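Local coordinates for protein phytase (Citrobacter braakii, PDB 3ZHC) that belongs to the histidine phosphatase superfamily (branch 2), whose members are built round a mixed beta-sheet flanked by helices, at residues Ser78-Tyr83 with Gln385-Glu390; Leu244-Gly249 with Asp380-Gln385; Met28-Val33 with Leu86-Lys91. The protein carries 2 engineered substitutions. One frame throughout, in Å; residues are numbered along the deposited sequence. Where two conformers were deposited one is given.

Interaction 1. Residues Ser78-Tyr83 with Gln385-Glu390; sequences SELGQY and QPLSLE
Two hydrogen bonds carry the polar part of this contact, and both end on the backbone of Leu387. The carboxylate of Glu79 accepts from the backbone amide: Leu387 N lies 2.8 Å from Glu79 OE1, with the N-H pointing almost straight at the oxygen (173°). The donor comes in from above the carboxylate plane. Glu79 gets there because CG stands beside its own backbone N (chi1 -73°) and the chain bends again at chi2, which lays the carboxylate alongside the CA of Pro386. The carbonyl is used too. Gln82 NE2 donates to Leu387 O at 2.9 Å, close to both the carbonyl plane and its own amide plane. Here CG is anti to the backbone N and the chain runs out extended, so the amide reaches across from about one turn further along the helix. A single residue, Leu387, is thus clamped at its N-H and its C=O.

The two grips join helix 71-90, one of the helices packed about the mixed sheet of the histidine phosphatase fold, to the irregular loop that leads from helix 378-382 to strand 394-398.

The apolar part also centres on Leu387, which turns its side chain toward the helix. Its CD1 sits 3.7 Å from Leu80 CD2, the two leucines lying side by side and pointing the same way, while its CB meets Tyr83 CB at 3.9 Å. Leu80 also touches Ala393 and Tyr83 touches Pro392, further along the loop.

Tyr83 adds an edge contact: its ring atom CD1 approaches Ser388 O to 3.5 Å, the oxygen lying in the plane of the ring. Within the loop, Gln385 NE2 bonds back to Pro386 O at 3.0 Å, on a lone pair of the carbonyl.

Interaction 2. Residues Leu244-Gly249 with Asp380-Gln385; sequences LQEAQG and DMRDIQ
Two helix C-terminal ends meet here, those of helices 231-247 and 378-382, in a mixed contact of charge, hydrogen bond and apolar packing. Each helix closes in a Schellman motif, with Gly249 and Ile384 taking the positive phi. Arg382 does most of the work. Its CG is anti to the backbone N (chi1 -174°) and the chain bends at chi2, which carries the guanidinium across to the end of the first helix. Arg382 NH1 donates to Glu246 O at 3.3 Å, nearly straight at 165° and on a carbonyl lone pair; the same oxygen also accepts from Gly249 N inside the Schellman turn. NH1 also bonds to Met250 O, so several carbonyls at this helix end surround the positive group, which would favour its charge.

The carboxylate of Glu246 stacks over one guanidinium face, offset toward its rim, the planes 24° apart. Glu246 OE2 lies 3.3 Å from Arg382 NE, a salt bridge of charges alone, since no N-H points at the oxygen. Gly249 O lies over the opposite face.

At the adjoining residue of each chain, Ala247 CB packs on Met381 SD at 3.5 Å and on Met381 CB at 3.8 Å. The chain of Met381 then runs on extended. Helix 71-90 borders both ends: Leu76 touches Met381, and Arg72 donates to Arg382 O and packs against Gln248 and Ile384.

Interaction 3. Residues Met28-Val33 with Leu86-Lys91; sequences MKLERV and LWFTSK
Lys91 CG sits 4.1 Å above one face of the Trp87 indole, over its centre, and Phe88 CE1 lies in plane at the indole's edge. Leu30 CD2 approaches both aromatic rings obliquely, 4.0 Å from Trp87 CZ3 and equally far from Phe88 CD1. This is helix-on-sheet packing in the histidine phosphatase fold: the C-terminal turn of helix 71-90 lies against the first strand, 28-38, of the mixed sheet. The two short axes pass 10.2 Å apart, with an angle of 127° between their directions.

Leu30, its CG anti to the backbone N (chi1 -172°), puts CD2 among Trp87, Phe88 and the CB of Lys91. Val33 meets Phe88 tip to tip, its CG2 3.5 Å from Phe88 CE1 and its CG1 near CZ. Leu318 of the adjoining strand touches both of these residues. Between Leu30 and Val33 the strand has a classic beta bulge, where Glu31 and Arg32 both face Lys358.

Across this contact the polar link runs through water. Two waters donate to Lys91 O, each at 2.7 Å; one also donates to Leu30 O, and the other accepts from Leu30 N at 3.2 Å.

Helix 71-90 ties the set together: interactions 1 and 3 use successive parts of it, and interaction 2 borders its start through Arg72. Interaction 3 is the buried one, apolar and aromatic against the sheet, with water bridging the two backbones beside it. Interactions 1 and 2 are only partly buried and rely on direct polar bonds, 1 through side chains gripping loop backbone, 2 through an arginine at a helix end. These two share Gln385, so the chain leaving helix 378-382 passes straight from one to the other. Leu389 and Ser388 join 1 to 3 by packing on Leu86 and Trp87, while 2 and 3 stay about 11 Å apart at their nearest atoms.

Interaction 1. Residues Ser78-Tyr83 with Gln385-Glu390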
loop_
_atom_site.group_PDB
_atom_site.type_symbol
_atom_site.label_atom_id
_atom_site.label_comp_id
_atom_site.label_asym_id
_atom_site.label_seq_id
_atom_site.Cartn_x
_atom_site.Cartn_y
_atom_site.Cartn_z
ATOM N N SER B 78 -22.045 -4.471 -18.457
ATOM C CA SER B 78 -23.261 -3.702 -18.817
ATOM C C SER B 78 -23.632 -2.731 -17.691
ATOM O O SER B 78 -24.125 -1.654 -17.953
ATOM C CB SER B 78 -24.445 -4.626 -19.168
ATOM O OG SER B 78 -24.895 -5.360 -18.040
ATOM N N GLU B 79 -23.380 -3.133 -16.430
ATOM C CA GLU B 79 -23.589 -2.235 -15.279
ATOM C C GLU B 79 -22.680 -1.004 -15.356
ATOM O O GLU B 79 -23.114 0.095 -15.027
ATOM C CB GLU B 79 -23.365 -2.955 -13.930
ATOM C CG GLU B 79 -24.474 -3.929 -13.543
ATOM C CD GLU B 79 -25.823 -3.253 -13.339
ATOM O OE1 GLU B 79 -25.871 -2.032 -13.056
ATOM O OE2 GLU B 79 -26.835 -3.946 -13.467
ATOM N N LEU B 80 -21.421 -1.197 -15.783
ATOM C CA LEU B 80 -20.509 -0.066 -16.016
ATOM C C LEU B 80 -21.004 0.773 -17.203
ATOM O O LEU B 80 -20.994 1.985 -17.131
ATOM C CB LEU B 80 -19.054 -0.524 -16.235
ATOM C CG LEU B 80 -18.351 -1.116 -15.012
ATOM C CD1 LEU B 80 -16.999 -1.624 -15.393
ATOM C CD2 LEU B 80 -18.246 -0.082 -13.851
ATOM N N GLY B 81 -21.438 0.104 -18.278
ATOM C CA GLY B 81 -22.013 0.787 -19.464
ATOM C C GLY B 81 -23.203 1.656 -19.085
ATOM O O GLY B 81 -23.326 2.790 -19.551
ATOM N N GLN B 82 -24.062 1.101 -18.227
ATOM C CA GLN B 82 -25.251 1.774 -17.690
ATOM C C GLN B 82 -24.850 2.977 -16.847
ATOM O O GLN B 82 -25.378 4.071 -17.050
ATOM C CB GLN B 82 -26.111 0.749 -16.893
ATOM C CG GLN B 82 -27.207 1.297 -15.985
ATOM C CD GLN B 82 -28.033 0.156 -15.371
ATOM O OE1 GLN B 82 -28.786 -0.532 -16.089
ATOM N NE2 GLN B 82 -27.898 -0.052 -14.027
ATOM N N TYR B 83 -23.916 2.775 -15.904
ATOM C CA TYR B 83 -23.389 3.891 -15.068
ATOM C C TYR B 83 -22.774 4.985 -15.944
ATOM O O TYR B 83 -23.046 6.171 -15.730
ATOM C CB TYR B 83 -22.367 3.398 -14.026
ATOM C CG TYR B 83 -21.530 4.502 -13.376
ATOM C CD1 TYR B 83 -22.039 5.268 -12.323
ATOM C CD2 TYR B 83 -20.218 4.777 -13.820
ATOM C CE1 TYR B 83 -21.265 6.295 -11.718
ATOM C CE2 TYR B 83 -19.443 5.799 -13.221
ATOM C CZ TYR B 83 -19.986 6.551 -12.169
ATOM O OH TYR B 83 -19.238 7.546 -11.578
ATOM N N GLN B 385 -24.087 -5.635 -8.063
ATOM C CA GLN B 385 -24.686 -4.425 -7.561
ATOM C C GLN B 385 -25.163 -3.549 -8.726
ATOM O O GLN B 385 -24.349 -3.196 -9.584
ATOM C CB GLN B 385 -23.669 -3.655 -6.683
ATOM C CG GLN B 385 -24.114 -2.241 -6.199
ATOM C CD GLN B 385 -25.381 -2.264 -5.392
ATOM O OE1 GLN B 385 -25.509 -3.036 -4.439
ATOM N NE2 GLN B 385 -26.334 -1.411 -5.759
ATOM N N PRO B 386 -26.495 -3.205 -8.772
ATOM C CA PRO B 386 -26.948 -2.287 -9.837
ATOM C C PRO B 386 -26.281 -0.910 -9.692
ATOM O O PRO B 386 -26.318 -0.332 -8.606
ATOM C CB PRO B 386 -28.471 -2.202 -9.627
ATOM C CG PRO B 386 -28.715 -2.700 -8.228
ATOM C CD PRO B 386 -27.622 -3.667 -7.925
ATOM N N LEU B 387 -25.669 -0.413 -10.774
ATOM C CA LEU B 387 -24.941 0.876 -10.742
ATOM C C LEU B 387 -25.776 2.029 -11.312
ATOM O O LEU B 387 -26.506 1.856 -12.289
ATOM C CB LEU B 387 -23.606 0.771 -11.495
ATOM C CG LEU B 387 -22.577 -0.250 -10.986
ATOM C CD1 LEU B 387 -21.343 -0.257 -11.901
ATOM C CD2 LEU B 387 -22.181 0.034 -9.557
ATOM N N SER B 388 -25.647 3.197 -10.680
ATOM C CA SER B 388 -26.362 4.425 -11.071
ATOM C C SER B 388 -25.635 5.638 -10.505
ATOM O O SER B 388 -24.591 5.493 -9.908
ATOM C CB SER B 388 -27.791 4.391 -10.536
ATOM O OG SER B 388 -27.808 4.543 -9.123
ATOM N N LEU B 389 -26.189 6.832 -10.689
ATOM C CA LEU B 389 -25.590 8.055 -10.091
ATOM C C LEU B 389 -25.699 8.062 -8.543
ATOM O O LEU B 389 -24.878 8.690 -7.863
ATOM C CB LEU B 389 -26.215 9.306 -10.691
ATOM C CG LEU B 389 -25.993 9.475 -12.205
ATOM C CD1 LEU B 389 -26.813 10.643 -12.745
ATOM C CD2 LEU B 389 -24.507 9.652 -12.534
ATOM N N GLU B 390 -26.705 7.360 -8.004
ATOM C CA GLU B 390 -26.890 7.220 -6.536
ATOM C C GLU B 390 -25.988 6.135 -5.939
ATOM O O GLU B 390 -25.425 6.321 -4.860
ATOM C CB GLU B 390 -28.363 6.922 -6.200
ATOM C CG GLU B 390 -29.327 8.113 -6.430
ATOM C CD GLU B 390 -29.263 9.197 -5.300
ATOM O OE1 GLU B 390 -28.260 9.219 -4.516
ATOM O OE2 GLU B 390 -30.226 10.027 -5.206
#

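Interaction 2. Residues Leu244-Gly249 with Asp380-Gln385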
loop_
_atom_site.group_PDB
_atom_site.type_symbol
_atom_site.label_atom_id
_atom_site.label_comp_id
_atom_site.label_asym_id
_atom_site.label_seq_id
_atom_site.Cartn_x
_atom_site.Cartn_y
_atom_site.Cartn_z
ATOM N N LEU B 244 -11.297 -14.167 -9.752
ATOM C CA LEU B 244 -12.311 -14.495 -10.789
ATOM C C LEU B 244 -13.462 -15.350 -10.224
ATOM O O LEU B 244 -14.637 -15.075 -10.509
ATOM C CB LEU B 244 -11.662 -15.172 -11.986
ATOM C CG LEU B 244 -10.752 -14.234 -12.826
ATOM C CD1 LEU B 244 -9.807 -15.047 -13.750
ATOM C CD2 LEU B 244 -11.561 -13.215 -13.624
ATOM N N GLN B 245 -13.123 -16.372 -9.419
ATOM C CA GLN B 245 -14.151 -17.215 -8.755
ATOM C C GLN B 245 -15.144 -16.352 -7.945
ATOM O O GLN B 245 -16.382 -16.506 -8.076
ATOM C CB GLN B 245 -13.513 -18.244 -7.826
ATOM C CG GLN B 245 -12.808 -19.352 -8.500
ATOM C CD GLN B 245 -12.047 -20.245 -7.524
ATOM O OE1 GLN B 245 -12.036 -20.003 -6.303
ATOM N NE2 GLN B 245 -11.407 -21.282 -8.053
ATOM N N GLU B 246 -14.581 -15.452 -7.126
ATOM C CA GLU B 246 -15.354 -14.514 -6.306
ATOM C C GLU B 246 -16.224 -13.587 -7.179
ATOM O O GLU B 246 -17.445 -13.524 -6.999
ATOM C CB GLU B 246 -14.409 -13.689 -5.428
ATOM C CG GLU B 246 -15.076 -12.741 -4.398
ATOM C CD GLU B 246 -15.771 -13.456 -3.243
ATOM O OE1 GLU B 246 -15.347 -14.541 -2.826
ATOM O OE2 GLU B 246 -16.754 -12.902 -2.745
ATOM N N ALA B 247 -15.598 -12.884 -8.117
ATOM C CA ALA B 247 -16.326 -11.953 -9.038
ATOM C C ALA B 247 -17.426 -12.653 -9.870
ATOM O O ALA B 247 -18.442 -12.040 -10.200
ATOM C CB ALA B 247 -15.346 -11.226 -9.954
ATOM N N GLN B 248 -17.195 -13.933 -10.193
ATOM C CA GLN B 248 -18.162 -14.789 -10.903
ATOM C C GLN B 248 -19.365 -15.221 -10.036
ATOM O O GLN B 248 -20.359 -15.691 -10.568
ATOM C CB GLN B 248 -17.439 -16.050 -11.469
ATOM C CG GLN B 248 -18.312 -17.101 -12.264
ATOM C CD GLN B 248 -19.026 -16.507 -13.479
ATOM O OE1 GLN B 248 -18.685 -15.415 -13.961
ATOM N NE2 GLN B 248 -20.019 -17.232 -13.983
ATOM N N GLY B 249 -19.266 -15.059 -8.714
ATOM C CA GLY B 249 -20.315 -15.455 -7.804
ATOM C C GLY B 249 -20.301 -16.930 -7.497
ATOM O O GLY B 249 -21.355 -17.501 -7.152
ATOM N N ASP B 380 -19.175 -5.619 -5.122
ATOM C CA ASP B 380 -20.143 -5.211 -6.179
ATOM C C ASP B 380 -20.165 -6.178 -7.386
ATOM O O ASP B 380 -21.156 -6.229 -8.104
ATOM C CB ASP B 380 -19.897 -3.750 -6.651
ATOM C CG ASP B 380 -20.382 -2.675 -5.617
ATOM O OD1 ASP B 380 -20.808 -3.021 -4.479
ATOM O OD2 ASP B 380 -20.331 -1.469 -5.961
ATOM N N MET B 381 -19.074 -6.925 -7.600
ATOM C CA MET B 381 -19.040 -7.978 -8.618
ATOM C C MET B 381 -19.813 -9.162 -8.082
ATOM O O MET B 381 -20.738 -9.643 -8.727
ATOM C CB MET B 381 -17.616 -8.387 -8.954
ATOM C CG MET B 381 -16.833 -7.293 -9.667
ATOM S SD MET B 381 -15.120 -7.688 -9.917
ATOM C CE MET B 381 -14.572 -6.236 -10.842
ATOM N N ARG B 382 -19.416 -9.610 -6.887
ATOM C CA ARG B 382 -20.043 -10.726 -6.161
ATOM C C ARG B 382 -21.559 -10.607 -6.085
ATOM O O ARG B 382 -22.255 -11.568 -6.363
ATOM C CB ARG B 382 -19.467 -10.801 -4.726
ATOM C CG ARG B 382 -19.912 -12.002 -3.851
ATOM C CD ARG B 382 -19.464 -13.274 -4.440
ATOM N NE ARG B 382 -19.595 -14.435 -3.541
ATOM C CZ ARG B 382 -19.120 -15.658 -3.819
ATOM N NH1 ARG B 382 -18.471 -15.900 -4.973
ATOM N NH2 ARG B 382 -19.288 -16.653 -2.947
ATOM N N ASP B 383 -22.047 -9.424 -5.720
ATOM C CA ASP B 383 -23.492 -9.152 -5.590
ATOM C C ASP B 383 -24.184 -8.702 -6.885
ATOM O O ASP B 383 -25.411 -8.653 -6.928
ATOM C CB ASP B 383 -23.725 -8.047 -4.545
ATOM C CG ASP B 383 -23.191 -8.394 -3.172
ATOM O OD1 ASP B 383 -23.128 -9.575 -2.804
ATOM O OD2 ASP B 383 -22.833 -7.454 -2.450
ATOM N N ILE B 384 -23.392 -8.379 -7.931
ATOM C CA ILE B 384 -23.894 -7.760 -9.194
ATOM C C ILE B 384 -24.738 -6.532 -8.806
ATOM O O ILE B 384 -25.929 -6.420 -9.151
ATOM C CB ILE B 384 -24.667 -8.741 -10.125
ATOM C CG1 ILE B 384 -23.879 -10.022 -10.349
ATOM C CG2 ILE B 384 -24.972 -8.066 -11.481
ATOM C CD1 ILE B 384 -24.600 -11.034 -11.237
ATOM N N GLN B 385 -24.087 -5.635 -8.063
ATOM C CA GLN B 385 -24.686 -4.425 -7.561
ATOM C C GLN B 385 -25.163 -3.549 -8.726
ATOM O O GLN B 385 -24.349 -3.196 -9.584
ATOM C CB GLN B 385 -23.669 -3.655 -6.683
ATOM C CG GLN B 385 -24.114 -2.241 -6.199
ATOM C CD GLN B 385 -25.381 -2.264 -5.392
ATOM O OE1 GLN B 385 -25.509 -3.036 -4.439
ATOM N NE2 GLN B 385 -26.334 -1.411 -5.759
#

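Interaction 3. Residues Met28-Val33 with Leu86-Lys91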
loop_
_atom_site.group_PDB
_atom_site.type_symbol
_atom_site.label_atom_id
_atom_site.label_comp_id
_atom_site.label_asym_id
_atom_site.label_seq_id
_atom_site.Cartn_x
_atom_site.Cartn_y
_atom_site.Cartn_z
ATOM N N MET B 28 -16.653 24.095 -16.717
ATOM C CA MET B 28 -15.916 23.010 -17.411
ATOM C C MET B 28 -16.894 22.109 -18.125
ATOM O O MET B 28 -17.785 21.566 -17.492
ATOM C CB MET B 28 -15.096 22.195 -16.405
ATOM C CG MET B 28 -13.921 22.955 -15.789
ATOM S SD MET B 28 -12.505 23.144 -16.906
ATOM C CE MET B 28 -11.822 21.524 -16.863
ATOM N N LYS B 29 -16.717 21.951 -19.448
ATOM C CA LYS B 29 -17.578 21.129 -20.287
ATOM C C LYS B 29 -16.818 19.897 -20.822
ATOM O O LYS B 29 -15.721 20.033 -21.384
ATOM C CB LYS B 29 -18.093 21.952 -21.475
ATOM C CG LYS B 29 -19.156 21.226 -22.340
ATOM C CD LYS B 29 -19.264 21.801 -23.751
ATOM C CE LYS B 29 -20.142 20.901 -24.639
ATOM N NZ LYS B 29 -20.090 21.282 -26.081
ATOM N N LEU B 30 -17.417 18.709 -20.651
ATOM C CA LEU B 30 -16.853 17.444 -21.149
ATOM C C LEU B 30 -17.139 17.325 -22.629
ATOM O O LEU B 30 -18.300 17.319 -23.030
ATOM C CB LEU B 30 -17.459 16.244 -20.402
ATOM C CG LEU B 30 -16.862 14.851 -20.640
ATOM C CD1 LEU B 30 -15.425 14.803 -20.193
ATOM C CD2 LEU B 30 -17.668 13.808 -19.900
ATOM N N GLU B 31 -16.081 17.225 -23.445
ATOM C CA GLU B 31 -16.222 17.160 -24.920
ATOM C C GLU B 31 -15.925 15.791 -25.542
ATOM O O GLU B 31 -16.561 15.431 -26.524
ATOM C CB GLU B 31 -15.356 18.251 -25.583
ATOM C CG GLU B 31 -16.002 19.668 -25.521
ATOM C CD GLU B 31 -15.302 20.698 -26.419
ATOM O OE1 GLU B 31 -14.049 20.624 -26.595
ATOM O OE2 GLU B 31 -16.016 21.593 -26.948
ATOM N N ARG B 32 -14.956 15.051 -24.976
ATOM C CA ARG B 32 -14.547 13.727 -25.493
ATOM C C ARG B 32 -14.046 12.797 -24.395
ATOM O O ARG B 32 -13.478 13.256 -23.408
ATOM C CB ARG B 32 -13.421 13.856 -26.521
ATOM C CG ARG B 32 -13.682 14.776 -27.660
ATOM C CD ARG B 32 -12.558 14.760 -28.615
ATOM N NE ARG B 32 -12.730 15.739 -29.688
ATOM C CZ ARG B 32 -11.858 15.937 -30.684
ATOM N NH1 ARG B 32 -10.724 15.219 -30.767
ATOM N NH2 ARG B 32 -12.115 16.863 -31.616
ATOM N N VAL B 33 -14.261 11.490 -24.580
ATOM C CA VAL B 33 -13.760 10.464 -23.660
ATOM C C VAL B 33 -13.176 9.275 -24.429
ATOM O O VAL B 33 -13.706 8.861 -25.447
ATOM C CB VAL B 33 -14.861 9.961 -22.648
ATOM C CG1 VAL B 33 -14.325 8.819 -21.733
ATOM C CG2 VAL B 33 -15.381 11.108 -21.790
ATOM N N LEU B 86 -25.421 7.143 -17.812
ATOM C CA LEU B 86 -25.995 8.134 -16.871
ATOM C C LEU B 86 -25.018 9.259 -16.554
ATOM O O LEU B 86 -25.405 10.430 -16.526
ATOM C CB LEU B 86 -26.446 7.454 -15.565
ATOM C CG LEU B 86 -27.602 6.439 -15.693
ATOM C CD1 LEU B 86 -27.681 5.526 -14.493
ATOM C CD2 LEU B 86 -28.958 7.170 -15.941
ATOM N N TRP B 87 -23.750 8.901 -16.323
ATOM C CA TRP B 87 -22.725 9.892 -15.982
ATOM C C TRP B 87 -22.387 10.793 -17.186
ATOM O O TRP B 87 -22.352 12.009 -17.040
ATOM C CB TRP B 87 -21.458 9.228 -15.420
ATOM C CG TRP B 87 -20.568 10.213 -14.788
ATOM C CD1 TRP B 87 -20.731 10.800 -13.551
ATOM C CD2 TRP B 87 -19.381 10.758 -15.337
ATOM N NE1 TRP B 87 -19.709 11.672 -13.307
ATOM C CE2 TRP B 87 -18.861 11.670 -14.386
ATOM C CE3 TRP B 87 -18.695 10.568 -16.539
ATOM C CZ2 TRP B 87 -17.685 12.389 -14.602
ATOM C CZ3 TRP B 87 -17.518 11.284 -16.762
ATOM C CH2 TRP B 87 -17.026 12.185 -15.796
ATOM N N PHE B 88 -22.147 10.191 -18.358
ATOM C CA PHE B 88 -21.858 10.979 -19.590
ATOM C C PHE B 88 -23.044 11.871 -20.033
ATOM O O PHE B 88 -22.833 12.960 -20.592
ATOM C CB PHE B 88 -21.421 10.083 -20.773
ATOM C CG PHE B 88 -20.064 9.391 -20.588
ATOM C CD1 PHE B 88 -18.964 10.045 -19.983
ATOM C CD2 PHE B 88 -19.880 8.082 -21.053
ATOM C CE1 PHE B 88 -17.723 9.389 -19.832
ATOM C CE2 PHE B 88 -18.642 7.425 -20.906
ATOM C CZ PHE B 88 -17.564 8.079 -20.293
ATOM N N THR B 89 -24.270 11.400 -19.780
ATOM C CA THR B 89 -25.490 12.159 -20.098
ATOM C C THR B 89 -25.664 13.355 -19.144
ATOM O O THR B 89 -26.043 14.437 -19.589
ATOM C CB THR B 89 -26.764 11.233 -20.109
ATOM O OG1 THR B 89 -26.627 10.242 -21.138
ATOM C CG2 THR B 89 -28.044 12.039 -20.356
ATOM N N SER B 90 -25.376 13.156 -17.850
ATOM C CA SER B 90 -25.481 14.240 -16.851
ATOM C C SER B 90 -24.476 15.385 -17.092
ATOM O O SER B 90 -24.740 16.520 -16.707
ATOM C CB SER B 90 -25.301 13.703 -15.429
ATOM O OG SER B 90 -23.958 13.337 -15.192
ATOM N N LYS B 91 -23.332 15.061 -17.712
ATOM C CA LYS B 91 -22.304 16.055 -18.071
ATOM C C LYS B 91 -22.494 16.620 -19.490
ATOM O O LYS B 91 -21.727 17.479 -19.901
ATOM C CB LYS B 91 -20.889 15.450 -17.948
ATOM C CG LYS B 91 -20.550 14.824 -16.585
ATOM C CD LYS B 91 -20.596 15.806 -15.459
ATOM C CE LYS B 91 -20.310 15.123 -14.136
ATOM N NZ LYS B 91 -20.606 16.020 -13.002
HETATM O O HOH W 1 -20.775 18.204 -22.346
HETATM O O HOH W 2 -19.777 18.776 -18.554
#